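Local coordinates for protein histone-lysine N-methyltransferase, H3 lysine-9 specific SUVH6 (Arabidopsis thaliana, PDB 6A5K) that transfers methyl groups from S-adenosylmethionine to a lysine in the tail of histone H3 and probably recognises non-CG DNA methylation through its SRA domain, at residues I256-E261 and L355-T360; W365-L370 and Q490-D495; H455-N460 and C515-A520. The protein carries 1 engineered substitution. All coordinates share one frame; numbering follows the deposited sequence.

Contact 1. Residues I256-E261 and L355-T360; sequences ISAVNE and LEIFKT
Ile256 meets Leu355 at the start of a parallel pairing, its CG2 lying 3.6 Å from Leu355 O. With CG2 anti to the backbone N (chi1 -64° for CG1), this branch comes nearest to the other strand. Ser257 follows. Its O takes the N-H of Ile357 at 2.9 Å, while a water spans from Ser257 N to Leu355 O where the strands have not yet closed. Its small side chain leaves room for Glu356, whose OE2 makes salt bridges with Arg239 and Arg368; flanked by two arginines, this buried carboxylate probably stays ionised. Ala258 turns to the other face of the sheet, and its CB sits 3.6 Å from CG1 of Ile357; a methyl is small enough for that branch to pack against it on the same face. Val259 uses both backbone polar atoms: its N donates to Ile357 O (2.9 Å, 159° at the hydrogen) and its O accepts from Lys359 N. Its CG2 lies over the Glu356 carboxylate, 3.7 Å from OE1. Asn260 runs alongside Lys359, pointing the same way, with OD1 3.3 Å from Lys359 CB. Beyond the pair, OD1 takes the N-H of Ile262 and ND2 donates to the Asp263 carboxylate and to the backbone O of Glu265, two residues whose carboxylates also form salt bridges with Lys359 NZ. An alanine here would probably leave Ile262 N without its acceptor and Asp263 OD1 and Glu265 O without the ND2 donor, so that the loop bearing the two acids could shift. At Glu261 a second water joins its N to Lys359 O. The pairing thus brings a strand of the Pre-SET motif into the SET sheet: strand 242-244 lies beyond 257-259, and strand 365-369 lies beyond 355-359, with Trp365 resting on Ile357 and Lys359.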
loop_
_atom_site.group_PDB
_atom_site.type_symbol
_atom_site.label_atom_id
_atom_site.label_comp_id
_atom_site.label_asym_id
_atom_site.label_seq_id
_atom_site.Cartn_x
_atom_site.Cartn_y
_atom_site.Cartn_z
ATOM N N ILE A 256 -16.409 6.884 -9.741
ATOM C CA ILE A 256 -15.444 7.526 -8.862
ATOM C C ILE A 256 -16.091 8.762 -8.254
ATOM O O ILE A 256 -16.298 9.764 -8.930
ATOM C CB ILE A 256 -14.149 7.895 -9.615
ATOM C CG1 ILE A 256 -13.454 6.621 -10.107
ATOM C CG2 ILE A 256 -13.208 8.698 -8.714
ATOM C CD1 ILE A 256 -12.211 6.868 -10.970
ATOM N N SER A 257 -16.433 8.676 -6.975
ATOM C CA SER A 257 -17.190 9.737 -6.326
ATOM C C SER A 257 -16.289 10.859 -5.824
ATOM O O SER A 257 -15.059 10.733 -5.805
ATOM C CB SER A 257 -18.010 9.173 -5.165
ATOM O OG SER A 257 -17.165 8.539 -4.220
ATOM N N ALA A 258 -16.917 11.956 -5.417
ATOM C CA ALA A 258 -16.203 13.093 -4.853
ATOM C C ALA A 258 -16.805 13.482 -3.505
ATOM O O ALA A 258 -18.023 13.661 -3.374
ATOM C CB ALA A 258 -16.236 14.266 -5.805
ATOM N N VAL A 259 -15.938 13.620 -2.510
ATOM C CA VAL A 259 -16.361 13.952 -1.158
ATOM C C VAL A 259 -15.668 15.230 -0.687
ATOM O O VAL A 259 -14.458 15.387 -0.836
ATOM C CB VAL A 259 -16.056 12.796 -0.176
ATOM C CG1 VAL A 259 -16.367 13.202 1.263
ATOM C CG2 VAL A 259 -16.834 11.548 -0.566
ATOM N N ASN A 260 -16.442 16.153 -0.134
ATOM C CA ASN A 260 -15.872 17.377 0.415
ATOM C C ASN A 260 -16.494 17.674 1.775
ATOM O O ASN A 260 -17.660 18.044 1.868
ATOM C CB ASN A 260 -16.086 18.553 -0.545
ATOM C CG ASN A 260 -15.362 19.819 -0.106
ATOM O OD1 ASN A 260 -14.936 19.947 1.043
ATOM N ND2 ASN A 260 -15.223 20.766 -1.030
ATOM N N GLU A 261 -15.710 17.495 2.828
ATOM C CA GLU A 261 -16.181 17.769 4.178
ATOM C C GLU A 261 -15.462 18.984 4.747
ATOM O O GLU A 261 -15.531 19.258 5.944
ATOM C CB GLU A 261 -15.971 16.548 5.074
ATOM C CG GLU A 261 -16.484 15.254 4.464
ATOM C CD GLU A 261 -16.275 14.057 5.368
ATOM O OE1 GLU A 261 -15.539 13.129 4.970
ATOM O OE2 GLU A 261 -16.852 14.044 6.478
ATOM N N LEU A 355 -11.885 3.863 -6.073
ATOM C CA LEU A 355 -11.267 5.162 -5.825
ATOM C C LEU A 355 -12.305 6.263 -5.658
ATOM O O LEU A 355 -13.431 6.163 -6.158
ATOM C CB LEU A 355 -10.312 5.531 -6.961
ATOM C CG LEU A 355 -9.224 4.513 -7.300
ATOM C CD1 LEU A 355 -8.360 5.020 -8.443
ATOM C CD2 LEU A 355 -8.371 4.205 -6.071
ATOM N N GLU A 356 -11.913 7.311 -4.942
ATOM C CA GLU A 356 -12.709 8.531 -4.866
ATOM C C GLU A 356 -11.781 9.732 -4.715
ATOM O O GLU A 356 -10.651 9.590 -4.233
ATOM C CB GLU A 356 -13.711 8.462 -3.707
ATOM C CG GLU A 356 -13.143 8.788 -2.340
ATOM C CD GLU A 356 -14.192 8.706 -1.236
ATOM O OE1 GLU A 356 -15.346 8.318 -1.528
ATOM O OE2 GLU A 356 -13.865 9.035 -0.075
ATOM N N ILE A 357 -12.231 10.902 -5.166
ATOM C CA ILE A 357 -11.487 12.121 -4.883
ATOM C C ILE A 357 -12.137 12.847 -3.714
ATOM O O ILE A 357 -13.341 12.704 -3.454
ATOM C CB ILE A 357 -11.381 13.068 -6.103
ATOM C CG1 ILE A 357 -12.743 13.665 -6.481
ATOM C CG2 ILE A 357 -10.737 12.348 -7.286
ATOM C CD1 ILE A 357 -12.640 14.786 -7.508
ATOM N N PHE A 358 -11.328 13.609 -2.989
ATOM C CA PHE A 358 -11.818 14.258 -1.787
ATOM C C PHE A 358 -11.079 15.564 -1.543
ATOM O O PHE A 358 -9.964 15.755 -2.025
ATOM C CB PHE A 358 -11.670 13.331 -0.574
ATOM C CG PHE A 358 -10.248 13.155 -0.114
ATOM C CD1 PHE A 358 -9.385 12.303 -0.791
ATOM C CD2 PHE A 358 -9.773 13.845 0.993
ATOM C CE1 PHE A 358 -8.068 12.143 -0.368
ATOM C CE2 PHE A 358 -8.468 13.692 1.418
ATOM C CZ PHE A 358 -7.610 12.842 0.729
ATOM N N LYS A 359 -11.696 16.456 -0.780
ATOM C CA LYS A 359 -11.069 17.741 -0.508
ATOM C C LYS A 359 -10.162 17.702 0.723
ATOM O O LYS A 359 -10.566 17.254 1.802
ATOM C CB LYS A 359 -12.132 18.826 -0.330
ATOM C CG LYS A 359 -11.579 20.241 -0.400
ATOM C CD LYS A 359 -10.952 20.512 -1.753
ATOM C CE LYS A 359 -11.173 21.951 -2.197
ATOM N NZ LYS A 359 -10.782 22.948 -1.160
ATOM N N THR A 360 -8.933 18.173 0.547
ATOM C CA THR A 360 -7.987 18.304 1.649
ATOM C C THR A 360 -8.046 19.734 2.151
ATOM O O THR A 360 -8.650 20.586 1.503
ATOM C CB THR A 360 -6.542 17.984 1.225
ATOM O OG1 THR A 360 -6.072 19.019 0.353
ATOM C CG2 THR A 360 -6.458 16.641 0.521
HETATM O O HOH W 1 -16.089 6.132 -5.448
HETATM O O HOH W 2 -13.107 16.359 2.323
#

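Contact 2. Residues W365-L370 and Q490-D495; sequences WGVRCL and QELCYD. With SAM (S-adenosylmethionine), chain F.
Val367 holds CG1 anti to its backbone N (chi1 178°), and Leu492 swings CG to the side away from its carbonyl carbon (chi1 -49°); together these torsions bring Val367 CG1 to 4.0 Å from Leu492 CD1. Both segments belong to the SET domain and are neighbours in its mixed sheet, yet the strands run at 112° to each other, 491-494 is only weakly bonded, and a single direct hydrogen bond joins them, Leu492 N to Val367 O at 2.8 Å and nearly straight. Where the strands diverge, a water takes over: it accepts from Val367 N and donates to Leu492 O and to Glu491 OE2. The extended Glu491 side chain reaches Gly366 with its tip, OE2 3.9 Å from Gly366 CA. A side chain there would point at this carboxylate, so the absence of one suits the place; the same carboxylate also holds Arg363 and Asn454. Farther along, Arg368 CB packs 3.7 Å from Gln490 O, while its guanidinium is taken up by Glu356. Beyond the pairing, the backbone of Trp365 receives the methionine end of S-adenosylmethionine: Trp365 O accepts from the cofactor amine, and Trp365 N donates to the carboxylate oxygen OXT at 2.8 Å, an atom that also lies in the plane of the indole, 3.6 Å from Trp365 CD1 at the ring edge.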
loop_
_atom_site.group_PDB
_atom_site.type_symbol
_atom_site.label_atom_id
_atom_site.label_comp_id
_atom_site.label_asym_id
_atom_site.label_seq_id
_atom_site.Cartn_x
_atom_site.Cartn_y
_atom_site.Cartn_z
ATOM N N TRP A 365 -7.915 19.122 -4.068
ATOM C CA TRP A 365 -8.461 17.778 -4.187
ATOM C C TRP A 365 -7.343 16.740 -4.254
ATOM O O TRP A 365 -6.296 16.985 -4.853
ATOM C CB TRP A 365 -9.359 17.673 -5.423
ATOM C CG TRP A 365 -10.575 18.550 -5.337
ATOM C CD1 TRP A 365 -10.664 19.865 -5.681
ATOM C CD2 TRP A 365 -11.870 18.170 -4.855
ATOM N NE1 TRP A 365 -11.941 20.330 -5.447
ATOM C CE2 TRP A 365 -12.697 19.308 -4.942
ATOM C CE3 TRP A 365 -12.406 16.978 -4.359
ATOM C CZ2 TRP A 365 -14.037 19.286 -4.555
ATOM C CZ3 TRP A 365 -13.739 16.960 -3.975
ATOM C CH2 TRP A 365 -14.538 18.107 -4.075
ATOM N N GLY A 366 -7.578 15.591 -3.624
ATOM C CA GLY A 366 -6.674 14.455 -3.685
ATOM C C GLY A 366 -7.429 13.160 -3.942
ATOM O O GLY A 366 -8.643 13.176 -4.170
ATOM N N VAL A 367 -6.714 12.036 -3.886
ATOM C CA VAL A 367 -7.288 10.728 -4.205
ATOM C C VAL A 367 -7.130 9.761 -3.041
ATOM O O VAL A 367 -6.069 9.706 -2.426
ATOM C CB VAL A 367 -6.621 10.103 -5.465
ATOM C CG1 VAL A 367 -7.195 8.717 -5.747
ATOM C CG2 VAL A 367 -6.791 11.008 -6.685
ATOM N N ARG A 368 -8.187 9.017 -2.724
ATOM C CA ARG A 368 -8.066 7.927 -1.757
ATOM C C ARG A 368 -8.894 6.726 -2.204
ATOM O O ARG A 368 -9.662 6.808 -3.170
ATOM C CB ARG A 368 -8.499 8.378 -0.351
ATOM C CG ARG A 368 -9.980 8.773 -0.257
ATOM C CD ARG A 368 -10.305 9.420 1.098
ATOM N NE ARG A 368 -11.675 9.937 1.137
ATOM C CZ ARG A 368 -12.095 10.849 2.005
ATOM N NH1 ARG A 368 -11.253 11.344 2.906
ATOM N NH2 ARG A 368 -13.355 11.268 1.973
ATOM N N CYS A 369 -8.733 5.614 -1.494
ATOM C CA CYS A 369 -9.446 4.379 -1.810
ATOM C C CYS A 369 -10.373 3.978 -0.663
ATOM O O CYS A 369 -10.022 4.141 0.504
ATOM C CB CYS A 369 -8.450 3.257 -2.104
ATOM S SG CYS A 369 -9.201 1.690 -2.583
ATOM N N LEU A 370 -11.555 3.463 -0.995
ATOM C CA LEU A 370 -12.532 3.091 0.030
ATOM C C LEU A 370 -12.134 1.829 0.790
ATOM O O LEU A 370 -12.667 1.557 1.861
ATOM C CB LEU A 370 -13.920 2.902 -0.585
ATOM C CG LEU A 370 -14.659 4.161 -1.044
ATOM C CD1 LEU A 370 -16.048 3.809 -1.568
ATOM C CD2 LEU A 370 -14.759 5.164 0.093
ATOM N N GLN A 490 -6.662 6.373 3.344
ATOM C CA GLN A 490 -5.414 7.126 3.426
ATOM C C GLN A 490 -5.151 7.788 2.079
ATOM O O GLN A 490 -5.320 7.152 1.032
ATOM C CB GLN A 490 -4.235 6.223 3.815
ATOM C CG GLN A 490 -2.890 6.949 3.861
ATOM C CD GLN A 490 -1.743 6.072 4.344
ATOM O OE1 GLN A 490 -0.935 5.583 3.547
ATOM N NE2 GLN A 490 -1.651 5.887 5.661
ATOM N N GLU A 491 -4.751 9.057 2.093
ATOM C CA GLU A 491 -4.511 9.745 0.826
ATOM C C GLU A 491 -3.392 9.050 0.041
ATOM O O GLU A 491 -2.345 8.697 0.601
ATOM C CB GLU A 491 -4.163 11.216 1.048
ATOM C CG GLU A 491 -4.055 12.003 -0.260
ATOM C CD GLU A 491 -3.863 13.497 -0.056
ATOM O OE1 GLU A 491 -3.796 13.956 1.106
ATOM O OE2 GLU A 491 -3.782 14.214 -1.074
ATOM N N LEU A 492 -3.635 8.840 -1.250
ATOM C CA LEU A 492 -2.637 8.291 -2.163
ATOM C C LEU A 492 -1.789 9.415 -2.761
ATOM O O LEU A 492 -2.330 10.411 -3.235
ATOM C CB LEU A 492 -3.318 7.499 -3.279
ATOM C CG LEU A 492 -4.366 6.473 -2.852
ATOM C CD1 LEU A 492 -4.974 5.803 -4.081
ATOM C CD2 LEU A 492 -3.720 5.442 -1.948
ATOM N N CYS A 493 -0.469 9.243 -2.733
ATOM C CA CYS A 493 0.478 10.241 -3.231
ATOM C C CYS A 493 1.707 9.579 -3.833
ATOM O O CYS A 493 2.068 8.473 -3.446
ATOM C CB CYS A 493 0.938 11.180 -2.116
ATOM S SG CYS A 493 -0.383 12.101 -1.278
ATOM N N TYR A 494 2.362 10.284 -4.753
ATOM C CA TYR A 494 3.667 9.875 -5.264
ATOM C C TYR A 494 4.585 11.089 -5.309
ATOM O O TYR A 494 4.155 12.223 -5.069
ATOM C CB TYR A 494 3.561 9.233 -6.658
ATOM C CG TYR A 494 3.080 10.189 -7.722
ATOM C CD1 TYR A 494 1.724 10.436 -7.888
ATOM C CD2 TYR A 494 3.977 10.847 -8.558
ATOM C CE1 TYR A 494 1.267 11.311 -8.846
ATOM C CE2 TYR A 494 3.520 11.739 -9.534
ATOM C CZ TYR A 494 2.162 11.958 -9.668
ATOM O OH TYR A 494 1.674 12.828 -10.620
ATOM N N ASP A 495 5.849 10.847 -5.628
ATOM C CA ASP A 495 6.858 11.903 -5.694
ATOM C C ASP A 495 6.814 12.637 -7.045
ATOM O O ASP A 495 7.177 12.075 -8.077
ATOM C CB ASP A 495 8.243 11.292 -5.453
ATOM C CG ASP A 495 9.368 12.302 -5.575
ATOM O OD1 ASP A 495 9.132 13.510 -5.371
ATOM O OD2 ASP A 495 10.499 11.874 -5.890
HETATM N N SAM F . -4.691 19.102 -5.652
HETATM C CA SAM F . -4.966 19.113 -7.101
HETATM C C SAM F . -6.382 19.577 -7.448
HETATM O O SAM F . -6.798 19.510 -8.614
HETATM O OXT SAM F . -7.139 20.017 -6.578
HETATM C CB SAM F . -4.712 17.733 -7.705
HETATM C CG SAM F . -3.225 17.489 -7.923
HETATM S SD SAM F . -2.660 18.613 -9.222
HETATM C CE SAM F . -1.968 17.401 -10.340
HETATM C "C5'" SAM F . -1.115 19.302 -8.608
HETATM C "C4'" SAM F . -1.377 20.519 -7.743
HETATM O "O4'" SAM F . -1.863 20.110 -6.471
HETATM C "C3'" SAM F . -0.100 21.297 -7.490
HETATM O "O3'" SAM F . 0.109 22.270 -8.486
HETATM C "C2'" SAM F . -0.393 21.921 -6.151
HETATM O "O2'" SAM F . -1.219 23.043 -6.365
HETATM C "C1'" SAM F . -1.237 20.872 -5.461
HETATM N N9 SAM F . -0.374 19.988 -4.650
HETATM C C8 SAM F . -0.145 18.650 -4.832
HETATM N N7 SAM F . 0.714 18.219 -3.870
HETATM C C5 SAM F . 1.048 19.273 -3.087
HETATM C C6 SAM F . 1.875 19.407 -1.977
HETATM N N6 SAM F . 2.539 18.360 -1.483
HETATM N N1 SAM F . 2.025 20.645 -1.394
HETATM C C2 SAM F . 1.344 21.740 -1.889
HETATM N N3 SAM F . 0.515 21.602 -2.986
HETATM C C4 SAM F . 0.363 20.390 -3.570
HETATM O O HOH W 3 -3.931 12.556 -3.467
HETATM O O HOH W 4 -6.956 5.156 0.392
#

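Contact 3. Residues H455-N460 and C515-A520; sequences HSCSPN and CFCGAA. With ZN (zinc ion), chain E; SAM (S-adenosylmethionine), chain F.
The four-cysteine zinc site beside the cofactor pocket brings these two loops together. Cys457 from one loop, and Cys515 and Cys517 from the other, each hold the zinc through SG at 2.4 Å; Cys522 completes the tetrad. The thiolates do further work as acceptors. Cys517 SG takes the N-H of Cys457 across the contact (3.5 Å, 169° at the hydrogen) and that of Ala519 from its own loop, contacts that would probably temper its negative charge. His455 and Cys457 lie in the His-Ser-Cys sequence of the SET signature, which here meets the cysteine-rich post-SET segment. With CG anti to the backbone N (chi1 162°), the imidazole presents its edge to Cys515, CD2 lying 3.5 Å from SG; NE2 donates to Cys457 SG, and ND1 accepts from Tyr496 N. Both loops grip the adenine of S-adenosylmethionine. His455 N donates to N7 and His455 O accepts from N6, while Phe516 N donates to N1 at 2.8 Å. Ser456 begins an ST turn, its hydroxyl short enough to fold back to the backbone, where OG accepts from Ser458 N. Farther from the metal, Ser458 CB touches Ala519 CB at 3.9 Å, two small side chains in contact.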
loop_
_atom_site.group_PDB
_atom_site.type_symbol
_atom_site.label_atom_id
_atom_site.label_comp_id
_atom_site.label_asym_id
_atom_site.label_seq_id
_atom_site.Cartn_x
_atom_site.Cartn_y
_atom_site.Cartn_z
ATOM N N HIS A 455 1.292 15.305 -4.410
ATOM C CA HIS A 455 2.674 14.957 -4.109
ATOM C C HIS A 455 2.885 14.684 -2.621
ATOM O O HIS A 455 2.280 15.341 -1.767
ATOM C CB HIS A 455 3.624 16.079 -4.536
ATOM C CG HIS A 455 4.971 15.991 -3.883
ATOM N ND1 HIS A 455 5.987 15.205 -4.385
ATOM C CD2 HIS A 455 5.455 16.552 -2.746
ATOM C CE1 HIS A 455 7.047 15.303 -3.600
ATOM N NE2 HIS A 455 6.751 16.112 -2.597
ATOM N N SER A 456 3.766 13.737 -2.316
ATOM C CA SER A 456 4.273 13.604 -0.954
ATOM C C SER A 456 5.772 13.305 -0.939
ATOM O O SER A 456 6.294 12.611 -1.824
ATOM C CB SER A 456 3.527 12.507 -0.197
ATOM O OG SER A 456 4.040 12.376 1.123
ATOM N N CYS A 457 6.460 13.839 0.062
ATOM C CA CYS A 457 7.876 13.550 0.259
ATOM C C CYS A 457 8.057 12.192 0.928
ATOM O O CYS A 457 9.162 11.661 0.987
ATOM C CB CYS A 457 8.536 14.646 1.088
ATOM S SG CYS A 457 8.445 16.272 0.317
ATOM N N SER A 458 6.962 11.636 1.437
ATOM C CA SER A 458 6.960 10.261 1.924
ATOM C C SER A 458 5.776 9.510 1.318
ATOM O O SER A 458 4.844 9.133 2.024
ATOM C CB SER A 458 6.903 10.218 3.452
ATOM O OG SER A 458 7.118 8.895 3.911
ATOM N N PRO A 459 5.822 9.281 -0.004
ATOM C CA PRO A 459 4.679 8.779 -0.772
ATOM C C PRO A 459 4.355 7.302 -0.534
ATOM O O PRO A 459 5.237 6.543 -0.144
ATOM C CB PRO A 459 5.131 8.991 -2.215
ATOM C CG PRO A 459 6.618 8.784 -2.155
ATOM C CD PRO A 459 7.036 9.401 -0.836
ATOM N N ASN A 460 3.110 6.903 -0.787
ATOM C CA ASN A 460 2.742 5.486 -0.706
ATOM C C ASN A 460 2.560 4.867 -2.096
ATOM O O ASN A 460 2.293 3.667 -2.219
ATOM C CB ASN A 460 1.476 5.281 0.150
ATOM C CG ASN A 460 0.336 6.220 -0.230
ATOM O OD1 ASN A 460 0.321 6.782 -1.318
ATOM N ND2 ASN A 460 -0.645 6.367 0.669
ATOM N N CYS A 515 5.806 22.913 -0.082
ATOM C CA CYS A 515 5.197 21.592 -0.000
ATOM C C CYS A 515 4.393 21.477 1.291
ATOM O O CYS A 515 4.903 21.765 2.374
ATOM C CB CYS A 515 6.257 20.483 -0.060
ATOM S SG CYS A 515 5.544 18.820 -0.022
ATOM N N PHE A 516 3.141 21.052 1.164
ATOM C CA PHE A 516 2.250 20.882 2.311
ATOM C C PHE A 516 1.940 19.409 2.581
ATOM O O PHE A 516 0.876 19.086 3.115
ATOM C CB PHE A 516 0.944 21.648 2.083
ATOM C CG PHE A 516 1.095 23.145 2.134
ATOM C CD1 PHE A 516 2.170 23.728 2.782
ATOM C CD2 PHE A 516 0.148 23.968 1.543
ATOM C CE1 PHE A 516 2.304 25.108 2.841
ATOM C CE2 PHE A 516 0.273 25.349 1.593
ATOM C CZ PHE A 516 1.357 25.920 2.243
ATOM N N CYS A 517 2.856 18.511 2.212
ATOM C CA CYS A 517 2.583 17.078 2.348
ATOM C C CYS A 517 2.485 16.659 3.818
ATOM O O CYS A 517 1.812 15.679 4.140
ATOM C CB CYS A 517 3.649 16.236 1.625
ATOM S SG CYS A 517 5.249 16.007 2.492
ATOM N N GLY A 518 3.162 17.396 4.696
ATOM C CA GLY A 518 3.075 17.157 6.133
ATOM C C GLY A 518 3.958 16.043 6.685
ATOM O O GLY A 518 3.894 15.716 7.876
ATOM N N ALA A 519 4.783 15.452 5.826
ATOM C CA ALA A 519 5.709 14.414 6.265
ATOM C C ALA A 519 6.800 15.002 7.159
ATOM O O ALA A 519 7.170 16.163 7.032
ATOM C CB ALA A 519 6.330 13.710 5.066
ATOM N N ALA A 520 7.335 14.195 8.060
ATOM C CA ALA A 520 8.380 14.702 8.939
ATOM C C ALA A 520 9.698 14.919 8.193
ATOM O O ALA A 520 10.525 15.723 8.610
ATOM C CB ALA A 520 8.572 13.780 10.085
HETATM ZN ZN ZN E . 6.780 17.537 1.531
HETATM N N SAM F . -4.691 19.102 -5.652
HETATM C CA SAM F . -4.966 19.113 -7.101
HETATM C C SAM F . -6.382 19.577 -7.448
HETATM O O SAM F . -6.798 19.510 -8.614
HETATM O OXT SAM F . -7.139 20.017 -6.578
HETATM C CB SAM F . -4.712 17.733 -7.705
HETATM C CG SAM F . -3.225 17.489 -7.923
HETATM S SD SAM F . -2.660 18.613 -9.222
HETATM C CE SAM F . -1.968 17.401 -10.340
HETATM C "C5'" SAM F . -1.115 19.302 -8.608
HETATM C "C4'" SAM F . -1.377 20.519 -7.743
HETATM O "O4'" SAM F . -1.863 20.110 -6.471
HETATM C "C3'" SAM F . -0.100 21.297 -7.490
HETATM O "O3'" SAM F . 0.109 22.270 -8.486
HETATM C "C2'" SAM F . -0.393 21.921 -6.151
HETATM O "O2'" SAM F . -1.219 23.043 -6.365
HETATM C "C1'" SAM F . -1.237 20.872 -5.461
HETATM N N9 SAM F . -0.374 19.988 -4.650
HETATM C C8 SAM F . -0.145 18.650 -4.832
HETATM N N7 SAM F . 0.714 18.219 -3.870
HETATM C C5 SAM F . 1.048 19.273 -3.087
HETATM C C6 SAM F . 1.875 19.407 -1.977
HETATM N N6 SAM F . 2.539 18.360 -1.483
HETATM N N1 SAM F . 2.025 20.645 -1.394
HETATM C C2 SAM F . 1.344 21.740 -1.889
HETATM N N3 SAM F . 0.515 21.602 -2.986
HETATM C C4 SAM F . 0.363 20.390 -3.570
#

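Contact 1 is the most buried of the three; contacts 2 and 3 are only partly buried. Contacts 1 and 2 share one sheet, in which 355-359 and 365-369 are adjacent strands, but their chemistry differs: three direct backbone bonds join the parallel strands of contact 1, one joins the strongly turned strands of contact 2, and waters bridge both. Contact 3 lacks regular structure and relies on zinc and thiolate acceptors instead. It is tied to contact 2 through Asn460, whose side chain pairs with Glu491 O and Cys493 N. Contacts 2 and 3 both touch the cofactor, contact 2 at its amino-acid end and contact 3 at its adenine.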